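Local coordinates for hydrogenase maturation factor (PDB 3VTH), which probably transfers the carbamoyl group of carbamoyl phosphate to the C-terminal cysteine of HypE, using ATP, during [NiFe]-hydrogenase maturation, at residues Cys117-Arg128 / Cys167-Arg178. Residues are numbered along the deposited sequence; the frame is centred on the assembly and turned at random.
Sequences CLRELKDPKDRR and CSREYHDPHDRR. With ZN (zinc ion), chain C; ZN (zinc ion), chain D.
Arg128 grips Glu170 end-on with its guanidinium nearly coplanar with the carboxylate, NH2 to OE1 at 2.6 Å and NH1 to OE2 at 3.0 Å, each oxygen offering its syn lone pair. The reciprocal pair is less symmetric: Arg178 directs both NH1 and NH2 onto Glu120 OE2, each at 2.8 Å, with the two planes 36° apart. Glu120 OE1 instead takes the NE of Arg177 at 3.1 Å in an almost straight bond, from above the carboxylate plane. Arg177 also sends NH2 to Cys117 SG, a zinc ligand, in a weak bond, while across the pseudo-twofold arrangement Arg127 NH2 donates to Cys167 SG at 3.3 Å; such donors probably temper the thiolate charge. In both of these arginines, CG set between the backbone N and the carbonyl carbon (chi1 76° in Arg127) and a chain extended to NE carry the guanidinium to the other finger's zinc-binding cysteine.

With a glutamate at the edge of each, the guanidinium groups of Arg128 and Arg178 lie flat on each other, centres 4.0 Å apart, their like charges probably offset by the glutamates. An alanine in place of Arg128 would remove this stack and is likely to leave Glu170 without its two-pronged partner. Asx turns at Asp126 and Asp176 fix the backbone N of Arg128 and Arg178. The contact thus joins two HypF-type Cys4 zinc fingers through helices 115-121 and 165-171 and the loops after them, while Leu118 and Leu121 pack the first finger against helix 312-320.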
loop_
_atom_site.group_PDB
_atom_site.type_symbol
_atom_site.label_atom_id
_atom_site.label_comp_id
_atom_site.label_asym_id
_atom_site.label_seq_id
_atom_site.Cartn_x
_atom_site.Cartn_y
_atom_site.Cartn_z
ATOM N N CYS A 117 24.977 -7.655 4.817
ATOM C CA CYS A 117 25.430 -6.291 4.535
ATOM C C CYS A 117 25.536 -5.474 5.819
ATOM O O CYS A 117 26.462 -4.691 5.973
ATOM C CB CYS A 117 24.508 -5.583 3.534
ATOM S SG CYS A 117 24.730 -6.190 1.831
ATOM N N LEU A 118 24.581 -5.657 6.725
ATOM C CA LEU A 118 24.591 -4.945 7.995
ATOM C C LEU A 118 25.830 -5.294 8.832
ATOM O O LEU A 118 26.419 -4.416 9.456
ATOM C CB LEU A 118 23.306 -5.219 8.790
ATOM C CG LEU A 118 23.067 -4.396 10.066
ATOM C CD1 LEU A 118 23.005 -2.918 9.740
ATOM C CD2 LEU A 118 21.761 -4.838 10.749
ATOM N N ARG A 119 26.208 -6.571 8.841
ATOM C CA ARG A 119 27.438 -7.012 9.522
ATOM C C ARG A 119 28.665 -6.333 8.910
ATOM O O ARG A 119 29.510 -5.816 9.634
ATOM C CB ARG A 119 27.592 -8.537 9.435
ATOM C CG ARG A 119 28.689 -9.118 10.338
ATOM C CD ARG A 119 29.238 -10.464 9.824
ATOM N NE ARG A 119 28.171 -11.376 9.418
ATOM C CZ ARG A 119 27.803 -11.601 8.158
ATOM N NH1 ARG A 119 28.425 -11.001 7.146
ATOM N NH2 ARG A 119 26.806 -12.435 7.912
ATOM N N GLU A 120 28.755 -6.340 7.580
ATOM C CA GLU A 120 29.860 -5.674 6.885
ATOM C C GLU A 120 29.888 -4.162 7.169
ATOM O O GLU A 120 30.938 -3.607 7.479
ATOM C CB GLU A 120 29.812 -5.961 5.377
ATOM C CG GLU A 120 30.155 -7.427 5.007
ATOM C CD GLU A 120 29.907 -7.773 3.534
ATOM O OE1 GLU A 120 30.159 -8.934 3.143
ATOM O OE2 GLU A 120 29.431 -6.918 2.763
ATOM N N LEU A 121 28.729 -3.510 7.063
ATOM C CA LEU A 121 28.586 -2.087 7.406
ATOM C C LEU A 121 29.169 -1.713 8.785
ATOM O O LEU A 121 29.756 -0.644 8.945
ATOM C CB LEU A 121 27.105 -1.680 7.353
ATOM C CG LEU A 121 26.731 -0.210 7.546
ATOM C CD1 LEU A 121 27.256 0.621 6.402
ATOM C CD2 LEU A 121 25.190 -0.044 7.674
ATOM N N LYS A 122 28.980 -2.593 9.767
ATOM C CA LYS A 122 29.366 -2.327 11.154
ATOM C C LYS A 122 30.735 -2.917 11.533
ATOM O O LYS A 122 31.148 -2.843 12.686
ATOM C CB LYS A 122 28.282 -2.852 12.100
ATOM C CG LYS A 122 26.975 -2.086 12.003
ATOM C CD LYS A 122 25.844 -2.749 12.792
ATOM C CE LYS A 122 24.557 -1.896 12.744
ATOM N NZ LYS A 122 24.682 -0.597 13.507
ATOM N N ASP A 123 31.423 -3.502 10.557
ATOM C CA ASP A 123 32.704 -4.167 10.793
ATOM C C ASP A 123 33.882 -3.249 10.436
ATOM O O ASP A 123 34.187 -3.090 9.251
ATOM C CB ASP A 123 32.767 -5.465 9.965
ATOM C CG ASP A 123 34.082 -6.216 10.140
ATOM O OD1 ASP A 123 34.261 -7.263 9.485
ATOM O OD2 ASP A 123 34.936 -5.760 10.918
ATOM N N PRO A 124 34.571 -2.679 11.453
ATOM C CA PRO A 124 35.659 -1.710 11.216
ATOM C C PRO A 124 36.793 -2.233 10.322
ATOM O O PRO A 124 37.558 -1.437 9.772
ATOM C CB PRO A 124 36.201 -1.413 12.629
ATOM C CG PRO A 124 35.149 -1.874 13.567
ATOM C CD PRO A 124 34.470 -3.035 12.882
ATOM N N LYS A 125 36.900 -3.550 10.182
ATOM C CA LYS A 125 37.959 -4.142 9.370
ATOM C C LYS A 125 37.548 -4.320 7.906
ATOM O O LYS A 125 38.399 -4.526 7.038
ATOM C CB LYS A 125 38.417 -5.476 9.972
ATOM C CG LYS A 125 39.094 -5.350 11.345
ATOM C CD LYS A 125 39.556 -6.706 11.865
ATOM C CE LYS A 125 40.241 -6.577 13.226
ATOM N NZ LYS A 125 41.059 -7.789 13.554
ATOM N N ASP A 126 36.244 -4.229 7.635
ATOM C CA ASP A 126 35.713 -4.423 6.283
ATOM C C ASP A 126 35.951 -3.173 5.436
ATOM O O ASP A 126 35.832 -2.055 5.927
ATOM C CB ASP A 126 34.210 -4.739 6.349
ATOM C CG ASP A 126 33.681 -5.382 5.069
ATOM O OD1 ASP A 126 33.419 -6.605 5.095
ATOM O OD2 ASP A 126 33.520 -4.679 4.041
ATOM N N ARG A 127 36.262 -3.338 4.157
ATOM C CA ARG A 127 36.444 -2.145 3.324
ATOM C C ARG A 127 35.141 -1.371 3.047
ATOM O O ARG A 127 35.189 -0.215 2.612
ATOM C CB ARG A 127 37.203 -2.458 2.035
ATOM C CG ARG A 127 36.423 -3.155 0.967
ATOM C CD ARG A 127 37.330 -3.409 -0.242
ATOM N NE ARG A 127 36.539 -3.891 -1.364
ATOM C CZ ARG A 127 36.117 -3.139 -2.378
ATOM N NH1 ARG A 127 36.432 -1.846 -2.459
ATOM N NH2 ARG A 127 35.378 -3.689 -3.327
ATOM N N ARG A 128 33.994 -1.997 3.319
ATOM C CA ARG A 128 32.708 -1.297 3.228
ATOM C C ARG A 128 32.173 -0.820 4.580
ATOM O O ARG A 128 30.999 -0.475 4.683
ATOM C CB ARG A 128 31.655 -2.146 2.503
ATOM C CG ARG A 128 31.969 -2.369 1.033
ATOM C CD ARG A 128 30.888 -3.221 0.360
ATOM N NE ARG A 128 31.098 -3.355 -1.082
ATOM C CZ ARG A 128 31.869 -4.275 -1.662
ATOM N NH1 ARG A 128 32.532 -5.161 -0.932
ATOM N NH2 ARG A 128 31.969 -4.306 -2.988
ATOM N N CYS A 167 35.980 -4.058 -6.923
ATOM C CA CYS A 167 34.595 -4.514 -7.032
ATOM C C CYS A 167 34.439 -5.484 -8.193
ATOM O O CYS A 167 33.696 -6.457 -8.090
ATOM C CB CYS A 167 33.640 -3.334 -7.178
ATOM S SG CYS A 167 33.393 -2.464 -5.622
ATOM N N SER A 168 35.138 -5.205 -9.286
ATOM C CA SER A 168 35.151 -6.086 -10.453
ATOM C C SER A 168 35.763 -7.466 -10.151
ATOM O O SER A 168 35.282 -8.492 -10.659
ATOM C CB SER A 168 35.908 -5.427 -11.597
ATOM O OG SER A 168 35.943 -6.289 -12.717
ATOM N N ARG A 169 36.771 -7.503 -9.295
ATOM C CA ARG A 169 37.360 -8.750 -8.836
ATOM C C ARG A 169 36.362 -9.560 -8.031
ATOM O O ARG A 169 36.207 -10.723 -8.230
ATOM C CB ARG A 169 38.648 -8.512 -8.034
ATOM C CG ARG A 169 39.835 -8.135 -8.915
ATOM C CD ARG A 169 41.231 -8.066 -8.241
ATOM N NE ARG A 169 41.201 -7.688 -6.833
ATOM C CZ ARG A 169 41.723 -6.576 -6.312
ATOM N NH1 ARG A 169 42.362 -5.695 -7.060
ATOM N NH2 ARG A 169 41.610 -6.354 -5.021
ATOM N N GLU A 170 35.655 -8.908 -7.137
ATOM C CA GLU A 170 34.602 -9.550 -6.363
ATOM C C GLU A 170 33.499 -10.088 -7.273
ATOM O O GLU A 170 33.043 -11.224 -7.105
ATOM C CB GLU A 170 33.984 -8.562 -5.373
ATOM C CG GLU A 170 34.892 -8.148 -4.221
ATOM C CD GLU A 170 34.187 -7.147 -3.297
ATOM O OE1 GLU A 170 33.444 -6.287 -3.803
ATOM O OE2 GLU A 170 34.361 -7.226 -2.069
ATOM N N TYR A 171 33.081 -9.255 -8.226
ATOM C CA TYR A 171 32.051 -9.596 -9.213
ATOM C C TYR A 171 32.420 -10.863 -10.000
ATOM O O TYR A 171 31.552 -11.690 -10.304
ATOM C CB TYR A 171 31.853 -8.417 -10.172
ATOM C CG TYR A 171 30.762 -8.601 -11.208
ATOM C CD1 TYR A 171 31.016 -9.244 -12.431
ATOM C CD2 TYR A 171 29.475 -8.127 -10.973
ATOM C CE1 TYR A 171 29.996 -9.396 -13.387
ATOM C CE2 TYR A 171 28.465 -8.273 -11.925
ATOM C CZ TYR A 171 28.727 -8.903 -13.115
ATOM O OH TYR A 171 27.703 -9.053 -14.031
ATOM N N HIS A 172 33.701 -10.998 -10.335
ATOM C CA HIS A 172 34.174 -12.133 -11.128
ATOM C C HIS A 172 34.696 -13.318 -10.304
ATOM O O HIS A 172 35.189 -14.293 -10.872
ATOM C CB HIS A 172 35.223 -11.674 -12.173
ATOM C CG HIS A 172 34.637 -10.839 -13.271
ATOM N ND1 HIS A 172 34.760 -9.468 -13.310
ATOM C CD2 HIS A 172 33.881 -11.178 -14.342
ATOM C CE1 HIS A 172 34.121 -8.998 -14.367
ATOM N NE2 HIS A 172 33.578 -10.015 -15.009
ATOM N N ASP A 173 34.587 -13.235 -8.980
ATOM C CA ASP A 173 35.107 -14.267 -8.070
ATOM C C ASP A 173 33.984 -15.183 -7.561
ATOM O O ASP A 173 33.176 -14.756 -6.726
ATOM C CB ASP A 173 35.823 -13.590 -6.885
ATOM C CG ASP A 173 36.401 -14.585 -5.877
ATOM O OD1 ASP A 173 36.359 -15.811 -6.115
ATOM O OD2 ASP A 173 36.892 -14.123 -4.822
ATOM N N PRO A 174 33.943 -16.451 -8.040
ATOM C CA PRO A 174 32.845 -17.372 -7.690
ATOM C C PRO A 174 32.733 -17.673 -6.196
ATOM O O PRO A 174 31.654 -18.047 -5.738
ATOM C CB PRO A 174 33.173 -18.661 -8.468
ATOM C CG PRO A 174 34.252 -18.299 -9.425
ATOM C CD PRO A 174 34.983 -17.118 -8.844
ATOM N N HIS A 175 33.832 -17.509 -5.458
ATOM C CA HIS A 175 33.838 -17.690 -4.000
ATOM C C HIS A 175 33.388 -16.442 -3.222
ATOM O O HIS A 175 33.216 -16.495 -2.002
ATOM C CB HIS A 175 35.221 -18.139 -3.511
ATOM C CG HIS A 175 35.590 -19.528 -3.932
ATOM N ND1 HIS A 175 36.702 -19.806 -4.701
ATOM C CD2 HIS A 175 34.990 -20.721 -3.696
ATOM C CE1 HIS A 175 36.775 -21.108 -4.912
ATOM N NE2 HIS A 175 35.747 -21.686 -4.314
ATOM N N ASP A 176 33.201 -15.322 -3.911
ATOM C CA ASP A 176 32.748 -14.104 -3.233
ATOM C C ASP A 176 31.225 -14.057 -3.194
ATOM O O ASP A 176 30.555 -14.478 -4.136
ATOM C CB ASP A 176 33.332 -12.845 -3.889
ATOM C CG ASP A 176 33.223 -11.613 -2.993
ATOM O OD1 ASP A 176 32.101 -11.118 -2.774
ATOM O OD2 ASP A 176 34.266 -11.134 -2.504
ATOM N N ARG A 177 30.658 -13.542 -2.112
ATOM C CA ARG A 177 29.203 -13.509 -2.042
ATOM C C ARG A 177 28.613 -12.468 -2.988
ATOM O O ARG A 177 27.415 -12.518 -3.295
ATOM C CB ARG A 177 28.690 -13.367 -0.605
ATOM C CG ARG A 177 28.742 -11.974 -0.036
ATOM C CD ARG A 177 28.171 -11.974 1.378
ATOM N NE ARG A 177 27.918 -10.612 1.821
ATOM C CZ ARG A 177 26.778 -9.961 1.617
ATOM N NH1 ARG A 177 25.769 -10.550 0.989
ATOM N NH2 ARG A 177 26.643 -8.727 2.056
ATOM N N ARG A 178 29.464 -11.559 -3.480
ATOM C CA ARG A 178 29.043 -10.588 -4.503
ATOM C C ARG A 178 29.405 -11.004 -5.939
ATOM O O ARG A 178 29.413 -10.163 -6.846
ATOM C CB ARG A 178 29.591 -9.183 -4.198
ATOM C CG ARG A 178 28.858 -8.503 -3.067
ATOM C CD ARG A 178 29.434 -7.119 -2.768
ATOM N NE ARG A 178 28.662 -6.472 -1.711
ATOM C CZ ARG A 178 28.911 -6.620 -0.413
ATOM N NH1 ARG A 178 29.921 -7.394 -0.002
ATOM N NH2 ARG A 178 28.140 -5.997 0.470
HETATM ZN ZN ZN C . 22.769 -7.288 1.389
HETATM ZN ZN ZN D . 34.318 -0.380 -5.984
#